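Local coordinates for protein aminotransferase, class III (Deinococcus radiodurans, PDB 3I4J) that probably acts as a pyridoxal-phosphate-dependent aminotransferase of class III, moving amino groups between substrates, at residues 40-45 with 405-410; 326-331 with 413-418. The protein carries 1 engineered substitution. All blocks are in the same frame, centred on the assembly; numbering follows the deposited sequence.

Interaction 1. Residues 40-45 with 405-410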
loop_
_atom_site.group_PDB
_atom_site.type_symbol
_atom_site.label_atom_id
_atom_site.label_comp_id
_atom_site.label_asym_id
_atom_site.label_seq_id
_atom_site.Cartn_x
_atom_site.Cartn_y
_atom_site.Cartn_z
ATOM N N VAL C 40 11.341 6.107 -8.698
ATOM C CA VAL C 40 11.316 5.453 -7.394
ATOM C C VAL C 40 12.713 5.160 -6.832
ATOM O O VAL C 40 13.003 5.482 -5.680
ATOM C CB VAL C 40 10.558 4.095 -7.472
ATOM C CG1 VAL C 40 10.735 3.312 -6.172
ATOM C CG2 VAL C 40 9.085 4.327 -7.745
ATOM N N ALA C 41 13.572 4.554 -7.651
ATOM C CA ALA C 41 14.919 4.162 -7.211
ATOM C C ALA C 41 15.927 5.303 -7.137
ATOM O O ALA C 41 16.944 5.304 -7.838
ATOM C CB ALA C 41 15.452 3.050 -8.118
ATOM N N ASN C 42 15.658 6.248 -6.246
ATOM C CA ASN C 42 16.500 7.429 -6.076
ATOM C C ASN C 42 17.966 7.224 -5.704
ATOM O O ASN C 42 18.807 8.039 -6.078
ATOM C CB ASN C 42 15.853 8.370 -5.060
ATOM C CG ASN C 42 14.576 9.007 -5.583
ATOM O OD1 ASN C 42 14.074 8.644 -6.649
ATOM N ND2 ASN C 42 14.036 9.955 -4.822
ATOM N N ILE C 43 18.291 6.164 -4.965
ATOM C CA ILE C 43 19.687 5.968 -4.590
ATOM C C ILE C 43 20.380 4.831 -5.331
ATOM O O ILE C 43 21.484 4.416 -4.969
ATOM C CB ILE C 43 19.836 5.779 -3.060
ATOM C CG1 ILE C 43 19.251 4.435 -2.614
ATOM C CG2 ILE C 43 19.128 6.913 -2.342
ATOM C CD1 ILE C 43 19.530 4.119 -1.144
ATOM N N GLY C 44 19.738 4.343 -6.386
ATOM C CA GLY C 44 20.328 3.269 -7.163
ATOM C C GLY C 44 19.943 1.896 -6.659
ATOM O O GLY C 44 19.381 1.755 -5.571
ATOM N N HIS C 45 20.257 0.876 -7.449
ATOM C CA HIS C 45 19.913 -0.493 -7.098
ATOM C C HIS C 45 21.037 -1.282 -6.434
ATOM O O HIS C 45 22.218 -0.982 -6.618
ATOM C CB HIS C 45 19.456 -1.242 -8.349
ATOM C CG HIS C 45 18.311 -0.589 -9.059
ATOM N ND1 HIS C 45 18.476 0.185 -10.187
ATOM C CD2 HIS C 45 16.985 -0.586 -8.790
ATOM C CE1 HIS C 45 17.298 0.635 -10.584
ATOM N NE2 HIS C 45 16.378 0.181 -9.754
ATOM N N PRO C 405 16.872 9.611 -13.753
ATOM C CA PRO C 405 17.692 8.493 -13.290
ATOM C C PRO C 405 18.002 8.645 -11.800
ATOM O O PRO C 405 17.675 9.667 -11.190
ATOM C CB PRO C 405 18.941 8.610 -14.161
ATOM C CG PRO C 405 19.085 10.106 -14.310
ATOM C CD PRO C 405 17.660 10.541 -14.585
ATOM N N PRO C 406 18.621 7.624 -11.191
ATOM C CA PRO C 406 18.961 7.682 -9.766
ATOM C C PRO C 406 19.842 8.887 -9.451
ATOM O O PRO C 406 20.714 9.253 -10.243
ATOM C CB PRO C 406 19.688 6.361 -9.535
ATOM C CG PRO C 406 19.000 5.437 -10.496
ATOM C CD PRO C 406 18.897 6.285 -11.745
ATOM N N LEU C 407 19.610 9.496 -8.292
ATOM C CA LEU C 407 20.366 10.665 -7.858
ATOM C C LEU C 407 21.857 10.366 -7.720
ATOM O O LEU C 407 22.682 11.280 -7.662
ATOM C CB LEU C 407 19.805 11.170 -6.525
ATOM C CG LEU C 407 18.569 12.075 -6.589
ATOM C CD1 LEU C 407 17.600 11.581 -7.638
ATOM C CD2 LEU C 407 17.913 12.159 -5.214
ATOM N N SER C 408 22.183 9.080 -7.672
ATOM C CA SER C 408 23.561 8.612 -7.545
ATOM C C SER C 408 24.249 8.374 -8.893
ATOM O O SER C 408 25.392 7.917 -8.942
ATOM C CB SER C 408 23.567 7.317 -6.731
ATOM O OG SER C 408 22.557 6.442 -7.212
ATOM N N ILE C 409 23.561 8.680 -9.988
ATOM C CA ILE C 409 24.128 8.478 -11.322
ATOM C C ILE C 409 25.405 9.305 -11.487
ATOM O O ILE C 409 25.495 10.417 -10.970
ATOM C CB ILE C 409 23.107 8.867 -12.414
ATOM C CG1 ILE C 409 23.642 8.491 -13.794
ATOM C CG2 ILE C 409 22.796 10.362 -12.336
ATOM C CD1 ILE C 409 22.596 8.591 -14.888
ATOM N N THR C 410 26.391 8.756 -12.192
ATOM C CA THR C 410 27.656 9.465 -12.403
ATOM C C THR C 410 27.603 10.326 -13.663
ATOM O O THR C 410 26.707 10.170 -14.493
ATOM C CB THR C 410 28.845 8.484 -12.547
ATOM O OG1 THR C 410 28.694 7.723 -13.751
ATOM C CG2 THR C 410 28.901 7.532 -11.361
#
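The flat peptide carbonyl of N42 is approached by L407 N from 26° off its plane, and the ring of P406 meets the 41-44 turn through its CB-CG bond. Both ring atoms, P406 CB and CG, lie 3.4 Å from A41 O, and CB is also 3.7 Å from G44 N. Two type I beta turns, A41 to G44 and P406 to I409, are set against each other here in a buried part of the aminotransferase fold. A hydrogen bond joins the turns, from L407 N to N42 O, 2.8 Å long but bent, with an N-H...O angle of 136°. The same oxygen touches L407 CB at 3.3 Å. The N42 side chain is held elsewhere: its OD1 accepts from R239 NH1, and R239 NH2 binds P405 O. R239 thus links the two segments a second time. The I43 side chain packs on helices 300-315 and 318-339. G44 fits the tight approach. A CB there would come within 3.1 Å of S408 OG and would press on the preceding carbonyl oxygen. I43 O accepts from R47 NH1. S408 OG stands between its own backbone N and carbonyl carbon (chi1 47°), 3.2 Å from I43 O.

Interaction 2. Residues 326-331 with 413-418. Engineered in segment 413-418: G416 (natural residue Glu).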
loop_
_atom_site.group_PDB
_atom_site.type_symbol
_atom_site.label_atom_id
_atom_site.label_comp_id
_atom_site.label_asym_id
_atom_site.label_seq_id
_atom_site.Cartn_x
_atom_site.Cartn_y
_atom_site.Cartn_z
ATOM N N GLY C 326 21.629 16.937 -12.745
ATOM C CA GLY C 326 20.422 17.427 -13.392
ATOM C C GLY C 326 20.768 18.494 -14.414
ATOM O O GLY C 326 20.216 18.521 -15.517
ATOM N N ALA C 327 21.690 19.379 -14.047
ATOM C CA ALA C 327 22.125 20.442 -14.950
ATOM C C ALA C 327 22.792 19.827 -16.181
ATOM O O ALA C 327 22.535 20.237 -17.317
ATOM C CB ALA C 327 23.102 21.377 -14.228
ATOM N N GLN C 328 23.641 18.832 -15.951
ATOM C CA GLN C 328 24.335 18.155 -17.040
ATOM C C GLN C 328 23.353 17.477 -17.992
ATOM O O GLN C 328 23.457 17.615 -19.208
ATOM C CB GLN C 328 25.304 17.102 -16.487
ATOM C CG GLN C 328 25.959 16.256 -17.572
ATOM C CD GLN C 328 26.743 15.085 -17.017
ATOM O OE1 GLN C 328 26.643 14.757 -15.834
ATOM N NE2 GLN C 328 27.517 14.435 -17.878
ATOM N N LEU C 329 22.396 16.741 -17.437
ATOM C CA LEU C 329 21.425 16.047 -18.273
ATOM C C LEU C 329 20.549 17.034 -19.047
ATOM O O LEU C 329 20.286 16.834 -20.231
ATOM C CB LEU C 329 20.571 15.105 -17.414
ATOM C CG LEU C 329 19.594 14.142 -18.104
ATOM C CD1 LEU C 329 20.246 13.484 -19.314
ATOM C CD2 LEU C 329 19.158 13.082 -17.093
ATOM N N LEU C 330 20.112 18.104 -18.392
ATOM C CA LEU C 330 19.281 19.103 -19.063
ATOM C C LEU C 330 20.044 19.716 -20.237
ATOM O O LEU C 330 19.488 19.901 -21.318
ATOM C CB LEU C 330 18.869 20.213 -18.086
ATOM C CG LEU C 330 18.125 21.400 -18.717
ATOM C CD1 LEU C 330 16.870 20.910 -19.436
ATOM C CD2 LEU C 330 17.764 22.413 -17.632
ATOM N N ALA C 331 21.321 20.027 -20.018
ATOM C CA ALA C 331 22.150 20.618 -21.064
ATOM C C ALA C 331 22.245 19.650 -22.237
ATOM O O ALA C 331 22.237 20.060 -23.398
ATOM C CB ALA C 331 23.543 20.928 -20.518
ATOM N N GLU C 413 27.768 8.216 -16.670
ATOM C CA GLU C 413 26.509 7.513 -16.896
ATOM C C GLU C 413 25.443 8.455 -17.469
ATOM O O GLU C 413 24.571 8.024 -18.223
ATOM C CB GLU C 413 26.040 6.853 -15.591
ATOM C CG GLU C 413 27.071 5.852 -15.050
ATOM C CD GLU C 413 26.696 5.234 -13.717
ATOM O OE1 GLU C 413 26.042 5.913 -12.894
ATOM O OE2 GLU C 413 27.082 4.066 -13.481
ATOM N N VAL C 414 25.513 9.741 -17.127
ATOM C CA VAL C 414 24.558 10.699 -17.679
ATOM C C VAL C 414 24.826 10.803 -19.187
ATOM O O VAL C 414 23.897 10.857 -19.993
ATOM C CB VAL C 414 24.694 12.105 -17.027
ATOM C CG1 VAL C 414 23.925 13.141 -17.847
ATOM C CG2 VAL C 414 24.140 12.082 -15.614
ATOM N N ASP C 415 26.099 10.814 -19.573
ATOM C CA ASP C 415 26.429 10.891 -20.992
ATOM C C ASP C 415 25.977 9.622 -21.710
ATOM O O ASP C 415 25.531 9.676 -22.854
ATOM C CB ASP C 415 27.932 11.107 -21.198
ATOM C CG ASP C 415 28.373 12.510 -20.829
ATOM O OD1 ASP C 415 27.611 13.463 -21.100
ATOM O OD2 ASP C 415 29.481 12.665 -20.279
ATOM N N GLY C 416 26.086 8.482 -21.031
ATOM C CA GLY C 416 25.658 7.228 -21.629
ATOM C C GLY C 416 24.158 7.228 -21.860
ATOM O O GLY C 416 23.664 6.749 -22.882
ATOM N N LEU C 417 23.425 7.769 -20.896
ATOM C CA LEU C 417 21.973 7.855 -20.998
ATOM C C LEU C 417 21.624 8.703 -22.222
ATOM O O LEU C 417 20.766 8.335 -23.023
ATOM C CB LEU C 417 21.402 8.485 -19.722
ATOM C CG LEU C 417 19.890 8.671 -19.569
ATOM C CD1 LEU C 417 19.570 8.944 -18.102
ATOM C CD2 LEU C 417 19.405 9.813 -20.445
ATOM N N LEU C 418 22.305 9.836 -22.361
ATOM C CA LEU C 418 22.075 10.736 -23.490
ATOM C C LEU C 418 22.369 10.051 -24.827
ATOM O O LEU C 418 21.639 10.238 -25.799
ATOM C CB LEU C 418 22.935 11.998 -23.338
ATOM C CG LEU C 418 22.527 12.944 -22.200
ATOM C CD1 LEU C 418 23.646 13.922 -21.910
ATOM C CD2 LEU C 418 21.253 13.690 -22.575
HETATM O O HOH W 1 27.811 16.029 -20.505
#
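Q328 and V414 meet tip to tip, and L329 packs beside them, its CB against V414 CG1. The motif is a helix pair: the segments of helices 318-339 and 411-428 run nearly parallel, at 25°, with axes 9.9 Å apart. Q328 CD rests 3.5 Å from V414 CG1, and Q328 OE1 lies 3.5 Å from V414 CB. The Q328 chain gets there with CG anti to the backbone N (chi1 174°) and is extended beyond it. The Q328 and D415 side chains cross at about a right angle, with amide and carboxylate planes 79° apart. The bond from Q328 NE2 to D415 OD1 is weak, at 3.4 Å. A water strengthens the link: it accepts from Q328 NE2 and donates to D415 OD1 over 2.6 Å. L417 CD2 reaches L329 CD1 at 3.9 Å. L418 comes closer still and tightly, its CD2 3.4 Å from L329 CD1. In the next shell, L353 of strand 352-357 packs on L329. An alanine at Q328 would probably leave R325 NE and A411 O without their amide mates and open a gap over V414. In the structure R325 NE donates to Q328 OE1 and Q328 NE2 donates to A411 O, so the amide oxygen and nitrogen each have a partner, which fixes its rotation.

Overall arrangement
From the N terminus, the chain passes the first three-stranded sheet and helix 36-39, then enters residues 40-45. It next builds the large mixed sheet and reaches residues 326-331 on helix 318-339. Strand 400-403 leads to residues 405-410, which close interaction 1 across about 360 residues. Helix 411-428 starts at once and closes interaction 2 across about 80. The two contacts therefore cross in sequence rather than nest. Their centres are 13 Å apart, and they touch: P405 packs on L329 and L417, and I409 on V414. Together they tie the C-terminal helix and its lead-in loop to helix 318-339 and to the loop after helix 36-39.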